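Local coordinates for kinetochore protein Mis16 (Schizosaccharomyces japonicus, PDB 4XYH) that probably binds histone H4 and the CENP-A chaperone Scm3 as a WD-repeat kinetochore protein of the centromere, at residues A[296-301]-A[331-336]; A[338-343]-A[388-393]. All blocks are in the same frame, centred on the assembly; numbering follows the deposited sequence.

Overall arrangement
Both contacts join neighbouring blades of the WD40 beta-propeller, and their centres lie about 8 Å apart on the same side of the chain's centre. Contact 1 comes first along the chain and is complete before contact 2 begins. The sheet of strands 328-333, 340-345, 350-354 and 374-378 belongs to both: strand 328-333 faces the preceding blade in contact 1, while its sheet neighbour 340-345 faces the following blade in contact 2. Ser334 N to Ile340 O and Val342 N to Gln332 O are probable hydrogen bonds, and Trp390 NE1 also binds Gln332 O. Three successive blades of this histone-binding protein are thus packed in series, each interface holding a tryptophan, Trp333 or Trp390.

Contact 1. Residues A[296-301]-A[331-336]; sequences LLATAS and VQWSPH
Apolar blade-to-blade packing joins strand 296-301 to strand 328-333 of the next sheet, face against face, with no hydrogen bond between the two segments. Trp333 does much of the work. Chi1 of -66° sets its CG beside the backbone N, anti to the carbonyl carbon. The side chains of Leu296 and Trp333 cross at about a right angle, bringing Leu296 CD2 to 3.6 Å from Trp333 CH2. Two residues further along the strand, Ala298 CB sits 3.9 Å from Trp333 CZ2, and the backbone carbon C of Leu297 lies at the ring's edge, near its plane. Ala298 CB also touches Val331 CG2 at 3.8 Å, so this small methyl is shared between the valine and the indole. Val331 CG1 reaches Ala300 CB more loosely, at 4.2 Å. The indole is held by a polar tie as well: its NE1 is hydrogen-bonded to Ala288 O on strand 284-289, the sheet neighbour of 296-301, which helps hold the ring's rotation in an otherwise apolar interface. Segments 296-301 and 331-333 run nearly antiparallel, at 158°, their axes 7.7 Å apart at closest approach, too far for backbone pairing; such stacking of successive four-stranded sheets is characteristic of the WD40 beta-propeller.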
loop_
_atom_site.group_PDB
_atom_site.type_symbol
_atom_site.label_atom_id
_atom_site.label_comp_id
_atom_site.label_asym_id
_atom_site.label_seq_id
_atom_site.Cartn_x
_atom_site.Cartn_y
_atom_site.Cartn_z
ATOM N N LEU A 296 -8.931 -4.321 15.579
ATOM C CA LEU A 296 -9.389 -3.242 14.703
ATOM C C LEU A 296 -8.831 -3.377 13.286
ATOM O O LEU A 296 -7.649 -3.705 13.110
ATOM C CB LEU A 296 -9.003 -1.877 15.276
ATOM C CG LEU A 296 -9.515 -0.633 14.533
ATOM C CD1 LEU A 296 -11.024 -0.629 14.440
ATOM C CD2 LEU A 296 -9.064 0.632 15.225
ATOM N N LEU A 297 -9.679 -3.119 12.284
ATOM C CA LEU A 297 -9.228 -3.028 10.888
ATOM C C LEU A 297 -10.085 -2.048 10.075
ATOM O O LEU A 297 -11.157 -1.620 10.520
ATOM C CB LEU A 297 -9.229 -4.405 10.209
ATOM C CG LEU A 297 -10.571 -5.135 10.060
ATOM C CD1 LEU A 297 -10.502 -6.113 8.914
ATOM C CD2 LEU A 297 -10.934 -5.869 11.350
ATOM N N ALA A 298 -9.603 -1.700 8.882
ATOM C CA ALA A 298 -10.292 -0.744 8.025
ATOM C C ALA A 298 -10.418 -1.279 6.613
ATOM O O ALA A 298 -9.542 -2.012 6.140
ATOM C CB ALA A 298 -9.555 0.587 8.015
ATOM N N THR A 299 -11.504 -0.904 5.939
ATOM C CA THR A 299 -11.680 -1.212 4.528
ATOM C C THR A 299 -11.900 0.071 3.732
ATOM O O THR A 299 -12.596 0.988 4.185
ATOM C CB THR A 299 -12.880 -2.170 4.276
ATOM O OG1 THR A 299 -14.068 -1.632 4.879
ATOM C CG2 THR A 299 -12.604 -3.544 4.859
ATOM N N ALA A 300 -11.295 0.126 2.549
ATOM C CA ALA A 300 -11.481 1.237 1.622
ATOM C C ALA A 300 -12.326 0.745 0.458
ATOM O O ALA A 300 -12.027 -0.290 -0.135
ATOM C CB ALA A 300 -10.139 1.764 1.129
ATOM N N SER A 301 -13.374 1.484 0.124
ATOM C CA SER A 301 -14.318 1.013 -0.870
ATOM C C SER A 301 -14.471 1.970 -2.027
ATOM O O SER A 301 -14.211 3.168 -1.893
ATOM C CB SER A 301 -15.690 0.784 -0.239
ATOM O OG SER A 301 -16.639 0.410 -1.229
ATOM N N VAL A 331 -5.389 2.266 2.179
ATOM C CA VAL A 331 -5.665 2.543 3.571
ATOM C C VAL A 331 -4.471 2.029 4.370
ATOM O O VAL A 331 -4.065 0.893 4.199
ATOM C CB VAL A 331 -7.003 1.900 4.031
ATOM C CG1 VAL A 331 -7.060 0.389 3.714
ATOM C CG2 VAL A 331 -7.245 2.168 5.487
ATOM N N GLN A 332 -3.873 2.882 5.198
ATOM C CA GLN A 332 -2.695 2.486 5.968
ATOM C C GLN A 332 -2.694 3.122 7.346
ATOM O O GLN A 332 -2.786 4.352 7.478
ATOM C CB GLN A 332 -1.409 2.872 5.249
ATOM C CG GLN A 332 -1.223 2.194 3.909
ATOM C CD GLN A 332 -0.245 1.056 3.973
ATOM O OE1 GLN A 332 -0.434 0.017 3.330
ATOM N NE2 GLN A 332 0.821 1.243 4.750
ATOM N N TRP A 333 -2.560 2.288 8.370
ATOM C CA TRP A 333 -2.491 2.780 9.736
ATOM C C TRP A 333 -1.124 3.392 10.019
ATOM O O TRP A 333 -0.112 2.879 9.556
ATOM C CB TRP A 333 -2.762 1.645 10.712
ATOM C CG TRP A 333 -4.140 1.119 10.639
ATOM C CD1 TRP A 333 -4.563 0.021 9.948
ATOM C CD2 TRP A 333 -5.300 1.666 11.274
ATOM N NE1 TRP A 333 -5.913 -0.150 10.118
ATOM C CE2 TRP A 333 -6.389 0.845 10.932
ATOM C CE3 TRP A 333 -5.521 2.771 12.102
ATOM C CZ2 TRP A 333 -7.686 1.089 11.395
ATOM C CZ3 TRP A 333 -6.808 3.010 12.564
ATOM C CH2 TRP A 333 -7.877 2.172 12.209
ATOM N N SER A 334 -1.078 4.487 10.771
ATOM C CA SER A 334 0.221 4.979 11.243
ATOM C C SER A 334 0.923 3.901 12.090
ATOM O O SER A 334 0.297 3.271 12.936
ATOM C CB SER A 334 0.053 6.267 12.056
ATOM O OG SER A 334 1.188 6.499 12.890
ATOM N N PRO A 335 2.217 3.663 11.850
ATOM C CA PRO A 335 2.916 2.719 12.734
ATOM C C PRO A 335 3.303 3.349 14.093
ATOM O O PRO A 335 3.832 2.650 14.962
ATOM C CB PRO A 335 4.166 2.346 11.929
ATOM C CG PRO A 335 4.465 3.585 11.136
ATOM C CD PRO A 335 3.111 4.234 10.827
ATOM N N HIS A 336 3.029 4.641 14.277
ATOM C CA HIS A 336 3.432 5.339 15.494
ATOM C C HIS A 336 2.272 5.726 16.422
ATOM O O HIS A 336 2.477 5.899 17.619
ATOM C CB HIS A 336 4.222 6.605 15.137
ATOM C CG HIS A 336 5.448 6.342 14.313
ATOM N ND1 HIS A 336 5.612 6.848 13.040
ATOM C CD2 HIS A 336 6.564 5.625 14.580
ATOM C CE1 HIS A 336 6.778 6.453 12.560
ATOM N NE2 HIS A 336 7.374 5.710 13.472
#

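Contact 2. Residues A[338-343]-A[388-393]; sequences EPILVT and LSWNPN
The interface between two successive WD40 blades is built by Ile340 and Val342 of one sheet against Leu388 and Trp390 of the next. Val342 is in the middle. It slides past the indole in the opposite direction, and its CG1 makes a tight van der Waals contact with Trp390 NE1 at 3.3 Å, oblique to the ring; the N-H is spent on Gln332 O, on the strand next to Val342 in its sheet. Towards Leu388 the valine points tip to tip, with CG1 3.8 Å from Leu388 CD1 and CG2 3.9 Å from Leu388 CD2. CG1 meets both leucine methyls, CG2 only CD2. The side chains of Ile340 and Trp390 cross at about a right angle: Ile340 CG2, anti to the backbone N, rests 3.8 Å from Trp390 CZ2, while the rest of the isoleucine leads away. As in other beta-propellers, these sheets meet by their faces, segments 340-343 and 388-390 running nearly antiparallel at 163° with axes 8.7 Å apart at closest approach, and side chains fill the space between them. An alanine in place of Trp390 would probably leave Gln332 O without its indole partner and open a gap beside Ile340 and Val342. After Trp390 an Asx turn follows, in which Asn391 OD1 accepts from Asn393 N at 2.7 Å, while Asn391 ND2 is hydrogen-bonded to Gln73.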
loop_
_atom_site.group_PDB
_atom_site.type_symbol
_atom_site.label_atom_id
_atom_site.label_comp_id
_atom_site.label_asym_id
_atom_site.label_seq_id
_atom_site.Cartn_x
_atom_site.Cartn_y
_atom_site.Cartn_z
ATOM N N GLU A 338 -1.814 4.846 17.356
ATOM C CA GLU A 338 -2.955 3.962 17.196
ATOM C C GLU A 338 -4.194 4.581 16.492
ATOM O O GLU A 338 -4.769 3.958 15.612
ATOM C CB GLU A 338 -3.352 3.411 18.572
ATOM C CG GLU A 338 -4.552 2.471 18.552
ATOM C CD GLU A 338 -4.794 1.817 19.905
ATOM O OE1 GLU A 338 -3.898 1.919 20.777
ATOM O OE2 GLU A 338 -5.876 1.212 20.094
ATOM N N PRO A 339 -4.604 5.801 16.864
ATOM C CA PRO A 339 -5.846 6.248 16.227
ATOM C C PRO A 339 -5.685 6.913 14.847
ATOM O O PRO A 339 -6.669 7.428 14.303
ATOM C CB PRO A 339 -6.398 7.262 17.235
ATOM C CG PRO A 339 -5.212 7.810 17.904
ATOM C CD PRO A 339 -4.143 6.748 17.901
ATOM N N ILE A 340 -4.479 6.907 14.293
ATOM C CA ILE A 340 -4.200 7.634 13.067
ATOM C C ILE A 340 -4.104 6.683 11.877
ATOM O O ILE A 340 -3.362 5.696 11.923
ATOM C CB ILE A 340 -2.882 8.426 13.185
ATOM C CG1 ILE A 340 -2.919 9.393 14.384
ATOM C CG2 ILE A 340 -2.554 9.135 11.879
ATOM C CD1 ILE A 340 -3.873 10.563 14.249
ATOM N N LEU A 341 -4.863 6.970 10.824
ATOM C CA LEU A 341 -4.716 6.251 9.558
ATOM C C LEU A 341 -4.797 7.205 8.362
ATOM O O LEU A 341 -5.265 8.337 8.475
ATOM C CB LEU A 341 -5.766 5.142 9.414
ATOM C CG LEU A 341 -7.182 5.509 8.983
ATOM C CD1 LEU A 341 -7.981 4.277 8.577
ATOM C CD2 LEU A 341 -7.868 6.202 10.132
ATOM N N VAL A 342 -4.301 6.739 7.226
ATOM C CA VAL A 342 -4.230 7.542 6.029
ATOM C C VAL A 342 -4.932 6.785 4.891
ATOM O O VAL A 342 -4.875 5.551 4.832
ATOM C CB VAL A 342 -2.752 7.877 5.668
ATOM C CG1 VAL A 342 -1.983 6.637 5.189
ATOM C CG2 VAL A 342 -2.712 8.925 4.628
ATOM N N THR A 343 -5.624 7.521 4.023
ATOM C CA THR A 343 -6.314 6.935 2.886
ATOM C C THR A 343 -6.022 7.744 1.621
ATOM O O THR A 343 -5.599 8.899 1.694
ATOM C CB THR A 343 -7.850 6.872 3.102
ATOM O OG1 THR A 343 -8.381 8.199 3.226
ATOM C CG2 THR A 343 -8.189 6.084 4.355
ATOM N N LEU A 388 0.772 4.441 -1.160
ATOM C CA LEU A 388 1.389 5.309 -0.157
ATOM C C LEU A 388 1.978 4.483 0.969
ATOM O O LEU A 388 1.609 3.316 1.163
ATOM C CB LEU A 388 0.398 6.337 0.400
ATOM C CG LEU A 388 -1.026 5.944 0.789
ATOM C CD1 LEU A 388 -1.044 4.952 1.906
ATOM C CD2 LEU A 388 -1.828 7.175 1.199
ATOM N N SER A 389 2.884 5.101 1.708
ATOM C CA SER A 389 3.603 4.388 2.746
ATOM C C SER A 389 3.973 5.322 3.891
ATOM O O SER A 389 4.557 6.383 3.671
ATOM C CB SER A 389 4.854 3.736 2.137
ATOM O OG SER A 389 5.627 3.058 3.101
ATOM N N TRP A 390 3.625 4.935 5.115
ATOM C CA TRP A 390 4.154 5.613 6.300
ATOM C C TRP A 390 5.634 5.322 6.476
ATOM O O TRP A 390 6.041 4.177 6.416
ATOM C CB TRP A 390 3.443 5.165 7.557
ATOM C CG TRP A 390 2.108 5.731 7.764
ATOM C CD1 TRP A 390 0.909 5.152 7.437
ATOM C CD2 TRP A 390 1.800 6.971 8.394
ATOM N NE1 TRP A 390 -0.127 5.969 7.816
ATOM C CE2 TRP A 390 0.391 7.099 8.397
ATOM C CE3 TRP A 390 2.576 7.993 8.955
ATOM C CZ2 TRP A 390 -0.260 8.204 8.937
ATOM C CZ3 TRP A 390 1.927 9.097 9.487
ATOM C CH2 TRP A 390 0.520 9.191 9.476
ATOM N N ASN A 391 6.429 6.357 6.703
ATOM C CA ASN A 391 7.830 6.201 7.088
ATOM C C ASN A 391 7.899 5.701 8.538
ATOM O O ASN A 391 7.386 6.358 9.433
ATOM C CB ASN A 391 8.551 7.545 6.904
ATOM C CG ASN A 391 10.032 7.485 7.211
ATOM O OD1 ASN A 391 10.461 6.774 8.107
ATOM N ND2 ASN A 391 10.822 8.255 6.465
ATOM N N PRO A 392 8.501 4.524 8.774
ATOM C CA PRO A 392 8.557 3.963 10.136
ATOM C C PRO A 392 9.694 4.546 10.985
ATOM O O PRO A 392 9.761 4.301 12.190
ATOM C CB PRO A 392 8.805 2.472 9.881
ATOM C CG PRO A 392 9.690 2.485 8.646
ATOM C CD PRO A 392 9.135 3.624 7.786
ATOM N N ASN A 393 10.573 5.309 10.342
ATOM C CA ASN A 393 11.770 5.850 10.963
ATOM C C ASN A 393 11.568 7.226 11.585
ATOM O O ASN A 393 12.197 7.554 12.584
ATOM C CB ASN A 393 12.890 5.942 9.925
ATOM C CG ASN A 393 13.127 4.626 9.202
ATOM O OD1 ASN A 393 13.237 3.568 9.830
ATOM N ND2 ASN A 393 13.209 4.687 7.872
#